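Local coordinates for xylose isomerase-like TIM barrel (Anabaena variabilis ATCC 29413, PDB 2QW5), which binds zinc and D-xylose in a TIM barrel and is probably an isomerase or epimerase acting on sugars or sugar phosphates, at residues R114-A119 with G170-I175; N194-L199 with K231-Y236. All coordinates share one frame; numbering follows the deposited sequence.

Contact 1 of 2, residues R114-A119 with G170-I175; sequences RVDITA and GEYAEI
Val115 and Asp116 on helix 101-120 meet Tyr172 and Ala173 on helix 148-176. The two segments run nearly parallel, with their axes 10.3 Å apart at an angle of 19°.

The apolar part is centred on one methyl. Val115 CG1 lies 4.0 Å from Tyr172 CE2, oblique to the ring. The same methyl is 4.1 Å from Ala173 CB. CG1 is anti to the backbone N of Val115 (chi1 171°), which turns it toward the other helix. Ala173 has only a methyl to place here, consistent with the CA atoms of Val115 and Ala173 lying 6.4 Å apart. Val115 also packs on Met126 of strand 125-128, on the barrel side, and on Leu169 of helix 148-176.

The polar part is a single hydrogen bond. Tyr172 OH donates to Asp116 OD1 at 2.4 Å, a length too short to be taken as exact. Tyr172 extends its ring toward helix 101-120, and Asp116 crosses it at about a right angle. OD1 sits at the ring edge, in its plane, while the carboxylate is turned 54° from that plane. Asp116 OD2 stays farther from Tyr172 OH, at 3.3 Å. Lys176 NZ makes a long, weak ion pair with the same OD1.

The contact joins neighbouring helices of the barrel's outer layer. A phenol hydroxyl donating to a carboxylate probably limits the swing of the ring, whose CE2 edge lies by the valine methyl.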
loop_
_atom_site.group_PDB
_atom_site.type_symbol
_atom_site.label_atom_id
_atom_site.label_comp_id
_atom_site.label_asym_id
_atom_site.label_seq_id
_atom_site.Cartn_x
_atom_site.Cartn_y
_atom_site.Cartn_z
ATOM N N ARG A 114 -6.228 -23.158 20.689
ATOM C CA ARG A 114 -5.078 -22.489 21.264
ATOM C C ARG A 114 -5.104 -22.638 22.779
ATOM O O ARG A 114 -4.039 -22.847 23.379
ATOM C CB ARG A 114 -4.916 -21.068 20.737
ATOM C CG ARG A 114 -4.136 -20.934 19.396
ATOM C CD ARG A 114 -4.534 -21.858 18.242
ATOM N NE ARG A 114 -3.488 -21.926 17.220
ATOM C CZ ARG A 114 -3.274 -22.937 16.378
ATOM N NH1 ARG A 114 -4.009 -24.042 16.384
ATOM N NH2 ARG A 114 -2.295 -22.825 15.493
ATOM N N VAL A 115 -6.292 -22.595 23.395
ATOM C CA VAL A 115 -6.402 -22.920 24.841
ATOM C C VAL A 115 -5.823 -24.377 25.067
ATOM O O VAL A 115 -5.088 -24.577 25.989
ATOM C CB VAL A 115 -7.854 -22.815 25.423
ATOM C CG1 VAL A 115 -7.934 -23.373 26.864
ATOM C CG2 VAL A 115 -8.426 -21.354 25.403
ATOM N N ASP A 116 -6.220 -25.362 24.245
ATOM C CA ASP A 116 -5.714 -26.748 24.353
ATOM C C ASP A 116 -4.211 -26.842 24.257
ATOM O O ASP A 116 -3.578 -27.559 25.031
ATOM C CB ASP A 116 -6.287 -27.675 23.274
ATOM C CG ASP A 116 -7.787 -27.933 23.423
ATOM O OD1 ASP A 116 -8.356 -27.675 24.499
ATOM O OD2 ASP A 116 -8.375 -28.456 22.452
ATOM N N ILE A 117 -3.636 -26.119 23.295
ATOM C CA ILE A 117 -2.156 -26.064 23.128
ATOM C C ILE A 117 -1.470 -25.463 24.383
ATOM O O ILE A 117 -0.409 -25.918 24.827
ATOM C CB ILE A 117 -1.813 -25.199 21.853
ATOM C CG1 ILE A 117 -2.216 -25.954 20.580
ATOM C CG2 ILE A 117 -0.361 -24.705 21.847
ATOM C CD1 ILE A 117 -2.102 -25.083 19.317
ATOM N N THR A 118 -2.068 -24.403 24.933
ATOM C CA THR A 118 -1.546 -23.752 26.153
ATOM C C THR A 118 -1.446 -24.777 27.271
ATOM O O THR A 118 -0.364 -24.946 27.834
ATOM C CB THR A 118 -2.414 -22.532 26.589
ATOM O OG1 THR A 118 -2.432 -21.614 25.513
ATOM C CG2 THR A 118 -1.814 -21.826 27.848
ATOM N N ALA A 119 -2.528 -25.509 27.487
ATOM C CA ALA A 119 -2.596 -26.556 28.508
ATOM C C ALA A 119 -1.581 -27.666 28.231
ATOM O O ALA A 119 -0.872 -28.088 29.154
ATOM C CB ALA A 119 -4.026 -27.106 28.601
ATOM N N GLY A 170 -14.186 -18.428 27.880
ATOM C CA GLY A 170 -13.830 -18.392 29.323
ATOM C C GLY A 170 -14.299 -19.654 30.066
ATOM O O GLY A 170 -13.546 -20.299 30.807
ATOM N N GLU A 171 -15.555 -20.027 29.847
ATOM C CA GLU A 171 -16.118 -21.279 30.433
ATOM C C GLU A 171 -15.303 -22.493 30.042
ATOM O O GLU A 171 -14.989 -23.306 30.887
ATOM C CB GLU A 171 -17.543 -21.478 29.990
ATOM C CG GLU A 171 -18.446 -20.418 30.605
ATOM C CD GLU A 171 -19.864 -20.411 30.046
ATOM O OE1 GLU A 171 -20.217 -21.250 29.185
ATOM O OE2 GLU A 171 -20.631 -19.526 30.461
ATOM N N TYR A 172 -14.950 -22.583 28.765
ATOM C CA TYR A 172 -14.036 -23.630 28.278
ATOM C C TYR A 172 -12.644 -23.569 28.923
ATOM O O TYR A 172 -12.176 -24.600 29.407
ATOM C CB TYR A 172 -13.921 -23.562 26.773
ATOM C CG TYR A 172 -13.062 -24.671 26.189
ATOM C CD1 TYR A 172 -13.575 -25.962 26.059
ATOM C CD2 TYR A 172 -11.731 -24.452 25.814
ATOM C CE1 TYR A 172 -12.794 -27.003 25.561
ATOM C CE2 TYR A 172 -10.941 -25.504 25.310
ATOM C CZ TYR A 172 -11.489 -26.765 25.165
ATOM O OH TYR A 172 -10.777 -27.834 24.680
ATOM N N ALA A 173 -11.995 -22.393 28.943
ATOM C CA ALA A 173 -10.647 -22.232 29.545
ATOM C C ALA A 173 -10.578 -22.558 31.056
ATOM O O ALA A 173 -9.552 -23.067 31.568
ATOM C CB ALA A 173 -10.106 -20.815 29.283
ATOM N N GLU A 174 -11.679 -22.281 31.751
ATOM C CA GLU A 174 -11.783 -22.561 33.197
ATOM C C GLU A 174 -11.680 -24.077 33.443
ATOM O O GLU A 174 -10.932 -24.523 34.334
ATOM C CB GLU A 174 -13.064 -21.934 33.793
ATOM C CG GLU A 174 -13.052 -21.863 35.320
ATOM C CD GLU A 174 -14.317 -21.255 35.940
ATOM O OE1 GLU A 174 -15.343 -21.060 35.234
ATOM O OE2 GLU A 174 -14.265 -20.993 37.160
ATOM N N ILE A 175 -12.347 -24.877 32.601
ATOM C CA ILE A 175 -12.252 -26.350 32.671
ATOM C C ILE A 175 -10.784 -26.784 32.447
ATOM O O ILE A 175 -10.264 -27.637 33.160
ATOM C CB ILE A 175 -13.136 -27.022 31.630
ATOM C CG1 ILE A 175 -14.622 -26.802 31.930
ATOM C CG2 ILE A 175 -12.916 -28.524 31.614
ATOM C CD1 ILE A 175 -15.501 -27.316 30.866
#

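Contact 2 of 2, residues N194-L199 with K231-Y236; sequences NKLSQL and KTQVEY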
loop_
_atom_site.group_PDB
_atom_site.type_symbol
_atom_site.label_atom_id
_atom_site.label_comp_id
_atom_site.label_asym_id
_atom_site.label_seq_id
_atom_site.Cartn_x
_atom_site.Cartn_y
_atom_site.Cartn_z
ATOM N N ASN A 194 -7.362 -0.363 22.691
ATOM C CA ASN A 194 -6.067 0.297 22.874
ATOM C C ASN A 194 -5.720 0.630 24.327
ATOM O O ASN A 194 -4.538 0.558 24.727
ATOM C CB ASN A 194 -5.944 1.582 22.027
ATOM C CG ASN A 194 -6.209 1.361 20.544
ATOM O OD1 ASN A 194 -7.039 2.064 19.958
ATOM N ND2 ASN A 194 -5.557 0.368 19.951
ATOM N N LYS A 195 -6.754 1.002 25.094
ATOM C CA LYS A 195 -6.641 1.408 26.488
ATOM C C LYS A 195 -7.301 0.427 27.444
ATOM O O LYS A 195 -8.243 -0.288 27.091
ATOM C CB LYS A 195 -7.323 2.760 26.687
ATOM C CG LYS A 195 -6.820 3.841 25.818
ATOM C CD LYS A 195 -7.783 5.013 25.734
ATOM C CE LYS A 195 -7.716 5.897 26.930
ATOM N NZ LYS A 195 -8.432 7.162 26.594
ATOM N N LEU A 196 -6.833 0.464 28.685
ATOM C CA LEU A 196 -7.344 -0.383 29.755
ATOM C C LEU A 196 -8.808 0.013 30.023
ATOM O O LEU A 196 -9.593 -0.849 30.402
ATOM C CB LEU A 196 -6.446 -0.271 31.019
ATOM C CG LEU A 196 -6.251 -1.382 32.026
ATOM C CD1 LEU A 196 -6.053 -2.735 31.412
ATOM C CD2 LEU A 196 -5.022 -1.006 32.918
ATOM N N SER A 197 -9.179 1.288 29.792
ATOM C CA SER A 197 -10.607 1.732 29.953
ATOM C C SER A 197 -11.521 1.045 28.915
ATOM O O SER A 197 -12.670 0.647 29.226
ATOM C CB SER A 197 -10.733 3.264 29.861
ATOM O OG SER A 197 -10.320 3.733 28.586
ATOM N N GLN A 198 -11.008 0.897 27.690
ATOM C CA GLN A 198 -11.750 0.253 26.597
ATOM C C GLN A 198 -11.908 -1.251 26.855
ATOM O O GLN A 198 -12.952 -1.820 26.552
ATOM C CB GLN A 198 -11.041 0.500 25.245
ATOM C CG GLN A 198 -11.023 1.995 24.848
ATOM C CD GLN A 198 -10.071 2.355 23.742
ATOM O OE1 GLN A 198 -9.090 1.634 23.489
ATOM N NE2 GLN A 198 -10.369 3.469 23.040
ATOM N N LEU A 199 -10.850 -1.908 27.340
ATOM C CA LEU A 199 -10.937 -3.338 27.691
ATOM C C LEU A 199 -11.841 -3.588 28.920
ATOM O O LEU A 199 -12.550 -4.590 28.959
ATOM C CB LEU A 199 -9.557 -3.934 27.918
ATOM C CG LEU A 199 -9.462 -5.430 28.190
ATOM C CD1 LEU A 199 -10.269 -6.266 27.197
ATOM C CD2 LEU A 199 -7.984 -5.832 28.188
ATOM N N LYS A 231 -3.930 3.504 38.621
ATOM C CA LYS A 231 -4.029 2.942 39.959
ATOM C C LYS A 231 -5.470 2.472 40.260
ATOM O O LYS A 231 -5.658 1.394 40.809
ATOM C CB LYS A 231 -3.499 3.954 41.005
ATOM C CG LYS A 231 -3.481 3.420 42.452
ATOM C CD LYS A 231 -2.916 4.371 43.525
ATOM C CE LYS A 231 -3.239 3.812 44.944
ATOM N NZ LYS A 231 -2.634 4.552 46.080
ATOM N N THR A 232 -6.472 3.280 39.908
ATOM C CA THR A 232 -7.870 2.905 40.085
ATOM C C THR A 232 -8.256 1.673 39.229
ATOM O O THR A 232 -9.057 0.816 39.659
ATOM C CB THR A 232 -8.873 4.032 39.729
ATOM O OG1 THR A 232 -8.895 4.274 38.311
ATOM C CG2 THR A 232 -8.573 5.281 40.454
ATOM N N GLN A 233 -7.737 1.626 37.991
ATOM C CA GLN A 233 -7.986 0.504 37.082
ATOM C C GLN A 233 -7.314 -0.785 37.619
ATOM O O GLN A 233 -7.937 -1.859 37.595
ATOM C CB GLN A 233 -7.503 0.849 35.662
ATOM C CG GLN A 233 -8.297 1.952 35.001
ATOM C CD GLN A 233 -7.671 2.524 33.712
ATOM O OE1 GLN A 233 -6.438 2.618 33.563
ATOM N NE2 GLN A 233 -8.537 2.965 32.806
ATOM N N VAL A 234 -6.066 -0.687 38.084
ATOM C CA VAL A 234 -5.375 -1.840 38.696
ATOM C C VAL A 234 -6.149 -2.407 39.907
ATOM O O VAL A 234 -6.424 -3.625 39.984
ATOM C CB VAL A 234 -3.882 -1.531 39.082
ATOM C CG1 VAL A 234 -3.311 -2.641 39.921
ATOM C CG2 VAL A 234 -3.047 -1.336 37.842
ATOM N N GLU A 235 -6.518 -1.529 40.833
ATOM C CA GLU A 235 -7.292 -1.939 42.018
ATOM C C GLU A 235 -8.642 -2.572 41.624
ATOM O O GLU A 235 -9.035 -3.571 42.206
ATOM C CB GLU A 235 -7.469 -0.749 42.986
ATOM C CG GLU A 235 -6.121 -0.245 43.586
ATOM C CD GLU A 235 -6.175 1.156 44.276
ATOM O OE1 GLU A 235 -7.177 1.922 44.144
ATOM O OE2 GLU A 235 -5.168 1.485 44.947
ATOM N N TYR A 236 -9.316 -2.019 40.614
ATOM C CA TYR A 236 -10.586 -2.568 40.133
ATOM C C TYR A 236 -10.412 -3.983 39.558
ATOM O O TYR A 236 -11.176 -4.883 39.857
ATOM C CB TYR A 236 -11.210 -1.643 39.085
ATOM C CG TYR A 236 -12.463 -2.207 38.466
ATOM C CD1 TYR A 236 -13.646 -2.259 39.196
ATOM C CD2 TYR A 236 -12.463 -2.723 37.161
ATOM C CE1 TYR A 236 -14.806 -2.784 38.636
ATOM C CE2 TYR A 236 -13.631 -3.264 36.592
ATOM C CZ TYR A 236 -14.792 -3.278 37.340
ATOM O OH TYR A 236 -15.943 -3.802 36.830
HETATM O O HOH W 1 -7.211 3.619 30.104
#
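Gln233 on helix 227-240 reaches across to Leu196 and Ser197, in the first turn of helix 196-203. These are neighbouring outer helices of the TIM barrel, following strands 211-216 and 179-182. In the closely packed part, Leu196 lies along the aliphatic stem and amide oxygen of Gln233, pointing the opposite way. Leu196 CB lies 3.8 Å from Gln233 OE1, and Leu196 CD2 is 4.1 Å from Gln233 CB. Gln233 is extended beyond CG (chi2 168°), which carries its amide to the start of the other helix.

The looser part is bridged by water: Gln233 NE2 and Ser197 N each donate to water 1 at 3.1 Å. An alanine in place of Gln233 would probably leave this water without its second donor and open a gap beside Leu196.

At the helix start, Gln198 OE1 accepts from N of the N-cap residue Lys195 (2.9 Å), one half of a capping box, and from Asn194 N (2.8 Å). Lys195 N comes from above the side-chain amide plane of Gln198, Asn194 N nearly in line with its CD-OE1 bond. Asn194 OD1 bonds to Thr296 of a second subunit.

Beneath the contact, Leu196 and Val234 both pack on Ile215 of strand 211-216, and Val234 meets Ile270 on helix 263-273.

In the fold
Both contacts join helices in the outer layer of the same eight-stranded barrel, but they share no helix. Contact 1 is partly buried and lies away from the zinc and sugar sites. Contact 2 is buried, and its leucine side chain is about 12 Å from the bound zinc. Their centres are 24 Å apart, and their nearest atoms about 13 Å. Contact 1 pairs the ends of two long helices through a direct hydrogen bond and a methyl. Contact 2 pairs a helix start with the middle of another helix, and its polar link passes through water. Strand 125-128 backs the first, and strand 211-216 the second.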